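PDB 3DD7: death on curing protein from Enterobacteria phage P1, which is a toxin of the Fic/Doc family that probably arrests growth by blocking translation, and is inhibited by its antitoxin partner Phd through fold complementation. Local coordinates for residues Glu53-Tyr58 with Leu81-Arg86; Thr57-Thr62 with Arg74-Ser79; Gly21-Met26 with Phe68-Lys73. The protein carries 2 engineered substitutions. One frame throughout, in Å; residues are numbered along the deposited sequence. Where two conformers were deposited one is given.

Contact 1 (Glu53-Tyr58 with Leu81-Arg86)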
ATOM      1  N   GLU A  53       0.857 -12.197  -1.977  1.00 20.28           N
ATOM      2  CA  GLU A  53      -0.602 -12.100  -2.131  1.00 20.46           C
ATOM      3  C   GLU A  53      -1.181 -11.123  -1.114  1.00 19.52           C
ATOM      4  O   GLU A  53      -1.995 -10.276  -1.459  1.00 19.60           O
ATOM      5  CB  GLU A  53      -1.327 -13.453  -2.024  1.00 20.66           C
ATOM      6  CG  GLU A  53      -2.372 -13.601  -3.175  1.00 27.32           C
ATOM      7  CD  GLU A  53      -3.813 -13.941  -2.771  1.00 34.25           C
ATOM      8  OE1 GLU A  53      -4.719 -13.145  -3.133  1.00 37.42           O
ATOM      9  OE2 GLU A  53      -4.069 -15.009  -2.161  1.00 36.02           O
ATOM     10  N   VAL A  54      -0.739 -11.235   0.138  1.00 18.89           N
ATOM     11  CA  VAL A  54      -1.192 -10.323   1.191  1.00 18.13           C
ATOM     12  C   VAL A  54      -0.792  -8.875   0.877  1.00 17.35           C
ATOM     13  O   VAL A  54      -1.641  -7.994   0.920  1.00 17.10           O
ATOM     14  CB  VAL A  54      -0.741 -10.760   2.598  1.00 16.69           C
ATOM     15  CG1 VAL A  54      -1.386  -9.871   3.665  1.00 19.12           C
ATOM     16  CG2 VAL A  54      -1.141 -12.234   2.846  1.00 17.93           C
ATOM     17  N   SER A  55       0.482  -8.639   0.542  1.00 16.79           N
ATOM     18  CA  SER A  55       0.928  -7.296   0.154  0.50 15.91           C
ATOM     19  C   SER A  55       0.069  -6.743  -0.976  1.00 16.48           C
ATOM     20  O   SER A  55      -0.353  -5.583  -0.939  1.00 16.82           O
ATOM     21  CB  SER A  55       2.400  -7.294  -0.266  0.50 15.68           C
ATOM     22  OG  SER A  55       2.814  -5.997  -0.667  0.50 10.17           O
ATOM     23  N   ALA A  56      -0.193  -7.576  -1.974  1.00 16.48           N
ATOM     24  CA  ALA A  56      -1.038  -7.174  -3.104  1.00 16.56           C
ATOM     25  C   ALA A  56      -2.460  -6.782  -2.660  1.00 17.18           C
ATOM     26  O   ALA A  56      -3.046  -5.852  -3.226  1.00 17.23           O
ATOM     27  CB  ALA A  56      -1.095  -8.276  -4.144  1.00 16.77           C
ATOM     28  N   THR A  57      -3.006  -7.506  -1.680  1.00 17.67           N
ATOM     29  CA  THR A  57      -4.368  -7.262  -1.190  1.00 17.78           C
ATOM     30  C   THR A  57      -4.412  -5.883  -0.524  1.00 17.49           C
ATOM     31  O   THR A  57      -5.327  -5.087  -0.793  1.00 17.98           O
ATOM     32  CB  THR A  57      -4.848  -8.389  -0.228  1.00 18.23           C
ATOM     33  OG1 THR A  57      -4.634  -9.664  -0.838  1.00 17.41           O
ATOM     34  CG2 THR A  57      -6.333  -8.267   0.071  1.00 17.50           C
ATOM     35  N   TYR A  58      -3.405  -5.576   0.303  1.00 17.99           N
ATOM     36  CA  TYR A  58      -3.284  -4.210   0.843  1.00 18.30           C
ATOM     37  C   TYR A  58      -3.181  -3.173  -0.270  1.00 17.96           C
ATOM     38  O   TYR A  58      -3.853  -2.138  -0.222  1.00 18.41           O
ATOM     39  CB  TYR A  58      -2.072  -4.045   1.747  1.00 18.67           C
ATOM     40  CG  TYR A  58      -2.270  -4.534   3.167  1.00 17.94           C
ATOM     41  CD1 TYR A  58      -2.923  -3.743   4.121  1.00 18.26           C
ATOM     42  CD2 TYR A  58      -1.802  -5.781   3.550  1.00 18.88           C
ATOM     43  CE1 TYR A  58      -3.102  -4.198   5.427  1.00 18.29           C
ATOM     44  CE2 TYR A  58      -1.947  -6.242   4.858  1.00 18.84           C
ATOM     45  CZ  TYR A  58      -2.610  -5.452   5.792  1.00 20.30           C
ATOM     46  OH  TYR A  58      -2.769  -5.908   7.086  1.00 18.03           O
ATOM     47  N   LEU A  81       4.441  -2.141   0.666  1.00 18.10           N
ATOM     48  CA  LEU A  81       5.877  -2.396   0.753  1.00 18.71           C
ATOM     49  C   LEU A  81       6.342  -2.364   2.214  1.00 18.99           C
ATOM     50  O   LEU A  81       7.239  -3.119   2.616  1.00 19.11           O
ATOM     51  CB  LEU A  81       6.658  -1.448  -0.166  1.00 19.01           C
ATOM     52  CG  LEU A  81       6.889  -2.026  -1.578  1.00 19.81           C
ATOM     53  CD1 LEU A  81       5.649  -2.535  -2.346  1.00 24.07           C
ATOM     54  CD2 LEU A  81       7.742  -1.101  -2.470  1.00 18.48           C
ATOM     55  N   LEU A  82       5.680  -1.528   3.012  1.00 19.47           N
ATOM     56  CA  LEU A  82       5.884  -1.543   4.463  1.00 19.95           C
ATOM     57  C   LEU A  82       5.525  -2.915   5.025  1.00 20.28           C
ATOM     58  O   LEU A  82       6.254  -3.479   5.860  1.00 20.10           O
ATOM     59  CB  LEU A  82       5.051  -0.450   5.140  1.00 20.32           C
ATOM     60  CG  LEU A  82       5.170  -0.363   6.668  1.00 21.29           C
ATOM     61  CD1 LEU A  82       6.608  -0.156   7.138  1.00 22.75           C
ATOM     62  CD2 LEU A  82       4.216   0.715   7.237  1.00 19.87           C
ATOM     63  N   PHE A  83       4.394  -3.444   4.564  1.00 20.12           N
ATOM     64  CA  PHE A  83       3.963  -4.771   4.925  1.00 20.75           C
ATOM     65  C   PHE A  83       5.059  -5.802   4.604  1.00 20.77           C
ATOM     66  O   PHE A  83       5.445  -6.591   5.475  1.00 21.63           O
ATOM     67  CB  PHE A  83       2.643  -5.140   4.245  1.00 21.05           C
ATOM     68  CG  PHE A  83       2.299  -6.577   4.421  1.00 20.54           C
ATOM     69  CD1 PHE A  83       1.674  -7.016   5.594  1.00 21.95           C
ATOM     70  CD2 PHE A  83       2.664  -7.511   3.457  1.00 22.20           C
ATOM     71  CE1 PHE A  83       1.395  -8.333   5.780  1.00 22.69           C
ATOM     72  CE2 PHE A  83       2.399  -8.862   3.656  1.00 21.43           C
ATOM     73  CZ  PHE A  83       1.755  -9.268   4.822  1.00 21.28           C
ATOM     74  N   LEU A  84       5.566  -5.790   3.372  1.00 20.61           N
ATOM     75  CA  LEU A  84       6.638  -6.730   3.001  1.00 20.67           C
ATOM     76  C   LEU A  84       7.871  -6.567   3.897  1.00 20.63           C
ATOM     77  O   LEU A  84       8.402  -7.552   4.398  1.00 20.74           O
ATOM     78  CB  LEU A  84       7.014  -6.609   1.524  1.00 20.64           C
ATOM     79  CG  LEU A  84       6.007  -7.091   0.481  1.00 20.81           C
ATOM     80  CD1 LEU A  84       6.555  -6.715  -0.904  1.00 21.04           C
ATOM     81  CD2 LEU A  84       5.631  -8.598   0.584  1.00 20.77           C
ATOM     82  N   ARG A  85       8.319  -5.325   4.089  1.00 21.20           N
ATOM     83  CA  ARG A  85       9.473  -5.029   4.936  1.00 22.12           C
ATOM     84  C   ARG A  85       9.322  -5.533   6.390  1.00 22.35           C
ATOM     85  O   ARG A  85      10.268  -6.105   6.969  1.00 22.84           O
ATOM     86  CB  ARG A  85       9.806  -3.534   4.889  1.00 22.04           C
ATOM     87  CG  ARG A  85      11.110  -3.170   5.608  1.00 22.46           C
ATOM     88  CD  ARG A  85      11.301  -1.680   5.605  1.00 22.12           C
ATOM     89  NE  ARG A  85      10.537  -1.056   6.685  1.00 25.22           N
ATOM     90  CZ  ARG A  85      10.556   0.245   6.987  1.00 25.40           C
ATOM     91  NH1 ARG A  85      11.286   1.104   6.291  1.00 24.25           N
ATOM     92  NH2 ARG A  85       9.833   0.682   8.003  1.00 25.92           N
ATOM     93  N   ARG A  86       8.150  -5.339   6.984  1.00 22.61           N
ATOM     94  CA  ARG A  86       7.926  -5.802   8.355  1.00 23.58           C
ATOM     95  C   ARG A  86       7.987  -7.315   8.456  1.00 23.20           C
ATOM     96  O   ARG A  86       8.314  -7.871   9.514  1.00 23.25           O
ATOM     97  CB  ARG A  86       6.556  -5.401   8.840  1.00 24.02           C
ATOM     98  CG  ARG A  86       6.307  -3.958   8.836  1.00 26.70           C
ATOM     99  CD  ARG A  86       5.327  -3.720   9.919  1.00 31.36           C
ATOM    100  NE  ARG A  86       5.497  -2.372  10.387  1.00 33.78           N
ATOM    101  CZ  ARG A  86       4.556  -1.685  10.992  1.00 32.59           C
ATOM    102  NH1 ARG A  86       3.381  -2.248  11.217  1.00 34.25           N
ATOM    103  NH2 ARG A  86       4.809  -0.441  11.364  1.00 33.77           N
TER
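One face of the F83 ring receives CD2 of Y58, while V54 and S55 approach the same ring obliquely. The two aromatic rings meet at a slant, planes inclined by 33° and centroids 5.3 Å apart; their nearest atoms are Y58 CE2 and F83 CD1, at 3.8 Å. V54 CG1 touches the far end of the ring, 3.4 Å from F83 CZ, its side chain crossing that of F83 at about a right angle. The ring gets there because F83 CG stands anti to the backbone N (chi1 170°), aimed across the helix pair. Beside it, S55 CB packs 3.6 Å from L84 CD2. In the conformer described here, the hydroxyl of S55 is hydrogen-bonded to A80 O, and Y58 OH is held by H3 and I4, so polar ends close to an apolar interface are satisfied. Next in sequence to L84, R85 is hydrogen-bonded to the bound Phd peptide. The helix segments approach to 9.0 Å at an N-to-C angle of 152°, an example of the antiparallel helix pair that flanks the signature loop in the all-alpha Fic fold.

Contact 2 (Thr57-Thr62 with Arg74-Ser79)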
ATOM      1  N   THR A  57      -3.006  -7.506  -1.680  1.00 17.67           N
ATOM      2  CA  THR A  57      -4.368  -7.262  -1.190  1.00 17.78           C
ATOM      3  C   THR A  57      -4.412  -5.883  -0.524  1.00 17.49           C
ATOM      4  O   THR A  57      -5.327  -5.087  -0.793  1.00 17.98           O
ATOM      5  CB  THR A  57      -4.848  -8.389  -0.228  1.00 18.23           C
ATOM      6  OG1 THR A  57      -4.634  -9.664  -0.838  1.00 17.41           O
ATOM      7  CG2 THR A  57      -6.333  -8.267   0.071  1.00 17.50           C
ATOM      8  N   TYR A  58      -3.405  -5.576   0.303  1.00 17.99           N
ATOM      9  CA  TYR A  58      -3.284  -4.210   0.843  1.00 18.30           C
ATOM     10  C   TYR A  58      -3.181  -3.173  -0.270  1.00 17.96           C
ATOM     11  O   TYR A  58      -3.853  -2.138  -0.222  1.00 18.41           O
ATOM     12  CB  TYR A  58      -2.072  -4.045   1.747  1.00 18.67           C
ATOM     13  CG  TYR A  58      -2.270  -4.534   3.167  1.00 17.94           C
ATOM     14  CD1 TYR A  58      -2.923  -3.743   4.121  1.00 18.26           C
ATOM     15  CD2 TYR A  58      -1.802  -5.781   3.550  1.00 18.88           C
ATOM     16  CE1 TYR A  58      -3.102  -4.198   5.427  1.00 18.29           C
ATOM     17  CE2 TYR A  58      -1.947  -6.242   4.858  1.00 18.84           C
ATOM     18  CZ  TYR A  58      -2.610  -5.452   5.792  1.00 20.30           C
ATOM     19  OH  TYR A  58      -2.769  -5.908   7.086  1.00 18.03           O
ATOM     20  N   LEU A  59      -2.314  -3.429  -1.246  1.00 17.86           N
ATOM     21  CA  LEU A  59      -2.117  -2.482  -2.319  1.00 17.27           C
ATOM     22  C   LEU A  59      -3.432  -2.222  -3.067  1.00 17.22           C
ATOM     23  O   LEU A  59      -3.857  -1.071  -3.202  1.00 17.00           O
ATOM     24  CB  LEU A  59      -1.017  -2.952  -3.276  1.00 17.89           C
ATOM     25  CG  LEU A  59      -0.462  -1.901  -4.241  1.00 17.06           C
ATOM     26  CD1 LEU A  59       0.969  -2.242  -4.728  1.00 17.86           C
ATOM     27  CD2 LEU A  59      -1.408  -1.686  -5.446  1.00 18.18           C
ATOM     28  N   VAL A  60      -4.077  -3.283  -3.553  1.00 17.08           N
ATOM     29  CA  VAL A  60      -5.311  -3.113  -4.323  1.00 17.48           C
ATOM     30  C   VAL A  60      -6.423  -2.486  -3.462  1.00 17.41           C
ATOM     31  O   VAL A  60      -7.135  -1.569  -3.913  1.00 17.01           O
ATOM     32  CB  VAL A  60      -5.788  -4.432  -4.984  1.00 17.11           C
ATOM     33  CG1 VAL A  60      -7.125  -4.245  -5.742  1.00 17.80           C
ATOM     34  CG2 VAL A  60      -4.739  -4.965  -5.951  1.00 17.90           C
ATOM     35  N   ALA A  61      -6.569  -2.963  -2.224  1.00 17.74           N
ATOM     36  CA  ALA A  61      -7.664  -2.484  -1.364  1.00 17.92           C
ATOM     37  C   ALA A  61      -7.594  -0.973  -1.110  1.00 18.77           C
ATOM     38  O   ALA A  61      -8.616  -0.269  -1.172  1.00 18.11           O
ATOM     39  CB  ALA A  61      -7.718  -3.270  -0.056  1.00 19.12           C
ATOM     40  N   THR A  62      -6.389  -0.469  -0.867  1.00 18.06           N
ATOM     41  CA  THR A  62      -6.201   0.958  -0.624  1.00 19.99           C
ATOM     42  C   THR A  62      -6.259   1.751  -1.932  1.00 19.56           C
ATOM     43  O   THR A  62      -6.889   2.814  -1.997  1.00 19.40           O
ATOM     44  CB  THR A  62      -4.912   1.213   0.172  1.00 20.83           C
ATOM     45  OG1 THR A  62      -5.073   0.597   1.454  1.00 22.96           O
ATOM     46  CG2 THR A  62      -4.664   2.699   0.375  1.00 21.32           C
ATOM     47  N   ARG A  74      -0.232   6.540  -3.534  1.00 18.81           N
ATOM     48  CA  ARG A  74       1.012   6.547  -2.754  1.00 17.73           C
ATOM     49  C   ARG A  74       0.870   5.711  -1.490  1.00 18.26           C
ATOM     50  O   ARG A  74       1.759   4.912  -1.161  1.00 17.95           O
ATOM     51  CB  ARG A  74       1.459   7.971  -2.426  1.00 18.13           C
ATOM     52  CG  ARG A  74       2.231   8.614  -3.561  1.00 17.86           C
ATOM     53  CD  ARG A  74       2.553  10.068  -3.172  1.00 18.47           C
ATOM     54  NE  ARG A  74       1.443  10.979  -3.456  1.00 20.48           N
ATOM     55  CZ  ARG A  74       1.215  12.132  -2.817  1.00 22.62           C
ATOM     56  NH1 ARG A  74       1.942  12.481  -1.764  1.00 19.72           N
ATOM     57  NH2 ARG A  74       0.227  12.924  -3.214  1.00 20.09           N
ATOM     58  N   THR A  75      -0.263   5.859  -0.808  1.00 17.53           N
ATOM     59  CA  THR A  75      -0.453   5.180   0.469  1.00 17.90           C
ATOM     60  C   THR A  75      -0.585   3.694   0.190  1.00 17.83           C
ATOM     61  O   THR A  75      -0.045   2.887   0.930  1.00 18.33           O
ATOM     62  CB  THR A  75      -1.661   5.760   1.235  1.00 17.55           C
ATOM     63  OG1 THR A  75      -1.433   7.171   1.455  1.00 17.06           O
ATOM     64  CG2 THR A  75      -1.880   5.017   2.566  1.00 18.86           C
ATOM     65  N   ALA A  76      -1.260   3.354  -0.911  1.00 18.52           N
ATOM     66  CA  ALA A  76      -1.448   1.955  -1.316  1.00 18.46           C
ATOM     67  C   ALA A  76      -0.072   1.293  -1.497  1.00 18.68           C
ATOM     68  O   ALA A  76       0.228   0.291  -0.861  1.00 18.89           O
ATOM     69  CB  ALA A  76      -2.237   1.887  -2.599  1.00 18.36           C
ATOM     70  N   LEU A  77       0.764   1.919  -2.330  1.00 18.47           N
ATOM     71  CA  LEU A  77       2.105   1.411  -2.645  1.00 18.80           C
ATOM     72  C   LEU A  77       3.024   1.283  -1.418  1.00 18.54           C
ATOM     73  O   LEU A  77       3.581   0.213  -1.158  1.00 17.57           O
ATOM     74  CB  LEU A  77       2.775   2.262  -3.731  1.00 19.44           C
ATOM     75  CG  LEU A  77       4.192   1.812  -4.081  1.00 20.95           C
ATOM     76  CD1 LEU A  77       4.188   0.353  -4.574  1.00 20.62           C
ATOM     77  CD2 LEU A  77       4.778   2.721  -5.131  1.00 20.02           C
ATOM     78  N   ASN A  78       3.157   2.374  -0.677  1.00 18.29           N
ATOM     79  CA  ASN A  78       4.046   2.403   0.483  1.00 18.89           C
ATOM     80  C   ASN A  78       3.593   1.427   1.567  1.00 18.72           C
ATOM     81  O   ASN A  78       4.441   0.784   2.193  1.00 18.50           O
ATOM     82  CB  ASN A  78       4.180   3.838   1.028  1.00 19.14           C
ATOM     83  CG  ASN A  78       4.993   4.751   0.104  1.00 21.04           C
ATOM     84  OD1 ASN A  78       6.205   4.942   0.301  1.00 25.60           O
ATOM     85  ND2 ASN A  78       4.337   5.335  -0.880  1.00 24.60           N
ATOM     86  N   SER A  79       2.276   1.274   1.767  1.00 17.72           N
ATOM     87  CA  SER A  79       1.756   0.372   2.803  0.50 18.25           C
ATOM     88  C   SER A  79       2.046  -1.088   2.434  1.00 18.69           C
ATOM     89  O   SER A  79       2.499  -1.871   3.267  1.00 19.42           O
ATOM     90  CB  SER A  79       0.255   0.596   3.069  0.50 17.92           C
ATOM     91  OG  SER A  79      -0.553   0.245   1.954  0.50 14.90           O
TER
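T75 meets T62 methyl to methyl, CG2 to CG2 at 4.2 Å, while its hydroxyl turns back to A71 O. A76 comes next, with the largest share of the contact. Its CB presses against the backbone of the facing helix, 3.4 Å from L59 O, and its backbone N lies 3.7 Å from T62 CG2. That methyl is directed at A76 because it stands anti to the T62 backbone N, an arrangement that leaves OG1 to make a weak bond to Y58 O. L77 then runs alongside L59, both pointing the same way, with their CD1 atoms 4.1 Å apart. N78 faces elsewhere: its ND2 gives a nearly straight bond (177°) to R74 O, 2.6 Å long and from above the carbonyl plane, and is also hydrogen-bonded to a polar side chain of the Phd peptide. In the conformer described, S79 OG lies 2.9 Å from T75 O and from A76 O. The chemistry is divided: methyl groups fill the interface while the polar groups turn back to their own helix or outward, as T75 OG1 and N78 ND2 do. With A76 so small at the crossing, the segment axes can come within 7.9 Å, almost antiparallel.

Contact 3 (Gly21-Met26 with Phe68-Lys73)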
ATOM      1  N   GLY A  21       3.444  16.260  -0.444  1.00 21.39           N
ATOM      2  CA  GLY A  21       2.362  17.151  -0.841  1.00 22.02           C
ATOM      3  C   GLY A  21       1.067  16.430  -1.174  1.00 22.28           C
ATOM      4  O   GLY A  21       1.036  15.209  -1.352  1.00 22.39           O
ATOM      5  N   GLY A  22      -0.000  17.211  -1.267  1.00 22.15           N
ATOM      6  CA  GLY A  22      -1.331  16.693  -1.600  1.00 22.33           C
ATOM      7  C   GLY A  22      -2.399  17.212  -0.652  1.00 21.99           C
ATOM      8  O   GLY A  22      -2.094  17.797   0.392  1.00 22.32           O
ATOM      9  N   LEU A  23      -3.659  16.980  -1.004  1.00 21.31           N
ATOM     10  CA  LEU A  23      -4.778  17.389  -0.152  1.00 20.99           C
ATOM     11  C   LEU A  23      -4.886  16.520   1.097  1.00 20.96           C
ATOM     12  O   LEU A  23      -4.763  15.290   1.011  1.00 20.85           O
ATOM     13  CB  LEU A  23      -6.088  17.326  -0.918  1.00 20.50           C
ATOM     14  CG  LEU A  23      -6.205  18.132  -2.210  1.00 20.61           C
ATOM     15  CD1 LEU A  23      -7.568  17.816  -2.805  1.00 21.30           C
ATOM     16  CD2 LEU A  23      -6.025  19.632  -1.982  1.00 21.12           C
ATOM     17  N   PRO A  24      -5.089  17.157   2.264  1.00 20.99           N
ATOM     18  CA  PRO A  24      -5.160  16.381   3.503  1.00 20.99           C
ATOM     19  C   PRO A  24      -6.512  15.699   3.683  1.00 21.31           C
ATOM     20  O   PRO A  24      -7.499  16.078   3.027  1.00 20.32           O
ATOM     21  CB  PRO A  24      -4.975  17.451   4.585  1.00 21.02           C
ATOM     22  CG  PRO A  24      -5.601  18.698   3.969  1.00 21.21           C
ATOM     23  CD  PRO A  24      -5.201  18.613   2.505  1.00 20.93           C
ATOM     24  N   GLY A  25      -6.546  14.705   4.568  1.00 21.33           N
ATOM     25  CA  GLY A  25      -7.801  14.267   5.167  1.00 22.01           C
ATOM     26  C   GLY A  25      -8.423  13.021   4.572  1.00 22.36           C
ATOM     27  O   GLY A  25      -8.060  12.588   3.470  1.00 21.65           O
ATOM     28  N   MET A  26      -9.397  12.475   5.294  1.00 23.13           N
ATOM     29  CA  MET A  26     -10.090  11.265   4.864  0.60 23.66           C
ATOM     30  C   MET A  26     -11.416  11.578   4.168  1.00 24.62           C
ATOM     31  O   MET A  26     -12.116  12.516   4.547  1.00 24.16           O
ATOM     32  CB  MET A  26     -10.268  10.301   6.047  0.60 23.60           C
ATOM     33  CG  MET A  26      -8.936   9.718   6.544  0.60 22.82           C
ATOM     34  SD  MET A  26      -9.008   8.601   7.960  0.60 23.82           S
ATOM     35  CE  MET A  26      -9.732   9.658   9.213  0.60 25.75           C
ATOM     36  N   PHE A  68      -8.911   8.271   1.279  1.00 20.03           N
ATOM     37  CA  PHE A  68      -8.360   9.621   1.441  1.00 19.36           C
ATOM     38  C   PHE A  68      -8.764  10.551   0.304  1.00 18.63           C
ATOM     39  O   PHE A  68      -9.118  10.111  -0.792  1.00 17.72           O
ATOM     40  CB  PHE A  68      -6.826   9.543   1.535  1.00 19.89           C
ATOM     41  CG  PHE A  68      -6.336   8.616   2.609  1.00 19.33           C
ATOM     42  CD1 PHE A  68      -6.312   9.035   3.931  1.00 19.31           C
ATOM     43  CD2 PHE A  68      -5.905   7.312   2.303  1.00 19.79           C
ATOM     44  CE1 PHE A  68      -5.860   8.202   4.955  1.00 18.73           C
ATOM     45  CE2 PHE A  68      -5.461   6.466   3.323  1.00 18.04           C
ATOM     46  CZ  PHE A  68      -5.455   6.883   4.632  1.00 18.49           C
ATOM     47  N   ASN A  69      -8.707  11.853   0.577  1.00 18.13           N
ATOM     48  CA  ASN A  69      -8.944  12.857  -0.447  1.00 18.53           C
ATOM     49  C   ASN A  69      -7.847  12.840  -1.498  1.00 18.66           C
ATOM     50  O   ASN A  69      -8.070  13.213  -2.650  1.00 18.85           O
ATOM     51  CB  ASN A  69      -8.990  14.236   0.187  1.00 18.75           C
ATOM     52  CG  ASN A  69     -10.191  14.425   1.109  1.00 19.51           C
ATOM     53  OD1 ASN A  69     -10.056  14.961   2.212  1.00 19.85           O
ATOM     54  ND2 ASN A  69     -11.359  14.012   0.660  1.00 16.28           N
ATOM     55  N   ASP A  70      -6.659  12.425  -1.084  1.00 18.58           N
ATOM     56  CA  ASP A  70      -5.499  12.440  -1.964  1.00 18.74           C
ATOM     57  C   ASP A  70      -4.474  11.427  -1.475  1.00 18.05           C
ATOM     58  O   ASP A  70      -4.550  10.958  -0.341  1.00 16.91           O
ATOM     59  CB  ASP A  70      -4.901  13.857  -1.999  1.00 19.04           C
ATOM     60  CG  ASP A  70      -4.052  14.127  -3.236  1.00 21.73           C
ATOM     61  OD1 ASP A  70      -3.912  13.223  -4.078  1.00 24.53           O
ATOM     62  OD2 ASP A  70      -3.527  15.262  -3.357  1.00 20.22           O
ATOM     63  N   ALA A  71      -3.534  11.106  -2.359  1.00 18.11           N
ATOM     64  CA  ALA A  71      -2.413  10.212  -2.089  1.00 18.55           C
ATOM     65  C   ALA A  71      -2.876   8.792  -1.735  1.00 18.58           C
ATOM     66  O   ALA A  71      -2.225   8.087  -0.963  1.00 18.56           O
ATOM     67  CB  ALA A  71      -1.500  10.796  -0.997  1.00 18.56           C
ATOM     68  N   ASN A  72      -4.014   8.372  -2.293  1.00 18.64           N
ATOM     69  CA  ASN A  72      -4.442   6.989  -2.139  1.00 18.65           C
ATOM     70  C   ASN A  72      -3.479   6.016  -2.794  1.00 19.07           C
ATOM     71  O   ASN A  72      -3.164   4.964  -2.221  1.00 19.35           O
ATOM     72  CB  ASN A  72      -5.849   6.792  -2.704  1.00 19.11           C
ATOM     73  CG  ASN A  72      -6.885   7.526  -1.917  1.00 17.90           C
ATOM     74  OD1 ASN A  72      -7.165   7.181  -0.787  1.00 21.28           O
ATOM     75  ND2 ASN A  72      -7.499   8.531  -2.537  1.00 19.48           N
ATOM     76  N   LYS A  73      -3.026   6.347  -3.996  1.00 19.33           N
ATOM     77  CA  LYS A  73      -2.086   5.447  -4.681  1.00 19.90           C
ATOM     78  C   LYS A  73      -0.751   5.383  -3.942  1.00 19.17           C
ATOM     79  O   LYS A  73      -0.203   4.290  -3.736  1.00 19.53           O
ATOM     80  CB  LYS A  73      -1.898   5.828  -6.150  1.00 19.78           C
ATOM     81  CG  LYS A  73      -3.170   5.646  -7.003  1.00 21.05           C
ATOM     82  CD  LYS A  73      -2.942   6.086  -8.437  1.00 22.33           C
ATOM     83  CE  LYS A  73      -2.705   7.597  -8.583  1.00 26.39           C
ATOM     84  NZ  LYS A  73      -4.007   8.321  -8.541  1.00 28.52           N
TER
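The F-N-D-A-N-K-R part of the Fic signature starts at F68, two residues after the signature's histidine position, which carries an engineered tyrosine here, and forms the turn leading into helix 72-86; F68, N69 and D70 are met by the loop that follows helix 6-20. M26 and F68 form a single beta bridge, and the bond next to it runs from N69 N to G25 O, 3.1 Å and nearly straight (175°). G25 O also lies at the edge of the F68 ring, near its plane. In the conformer described, M26 lies beside that ring and bends at its end, CG 3.8 Å from F68 CD1, with its sulfur in an oblique Met-aromatic contact; H13 stacks on F68. Further along, D70 OD2 accepts from L23 N (2.9 Å, 156°) through its anti lone pair, the one pointing away from OD1. G22, without a side chain, lets its CA lie 3.2 Å from D70 OD2. With CG anti to the D70 backbone N (chi1 -158°), the carboxylate is swung toward the 21-26 loop, and OD1 takes A71 N, 2.8 Å away, from above the carboxylate plane. N72 closes the turn from within: its OD1 accepts from F68 N, and its ND2 donates to F68 O. In this surface contact, directional bonds to backbone amides and carbonyls probably help hold the turn in shape, consistent with Fic enzymes, where the equivalent turn and helix start bind phosphate groups.

Overall arrangement
Contacts 1 and 2 are both buried and join the same two helices, 51-65 and 72-86; their centres lie about 8 Å apart, and T57 and Y58 belong to both. The segment axes are farther apart where the rings lie (9.0 Å) than where A76 and T62 meet (7.9 Å), as the sizes of the groups would suggest. Contact 3 lies at the surface, about 20 Å from contact 1 between centres and on the opposite side of the chain's centre, and there hydrogen bonds to backbone and to the D70 carboxylate join a Met-aromatic contact. It adjoins contact 2, where R74 NH1 probably bonds G21 O and T75 packs on F68. Helix 72-86 carries contacts 1 and 2, and the turn leading into it makes contact 3.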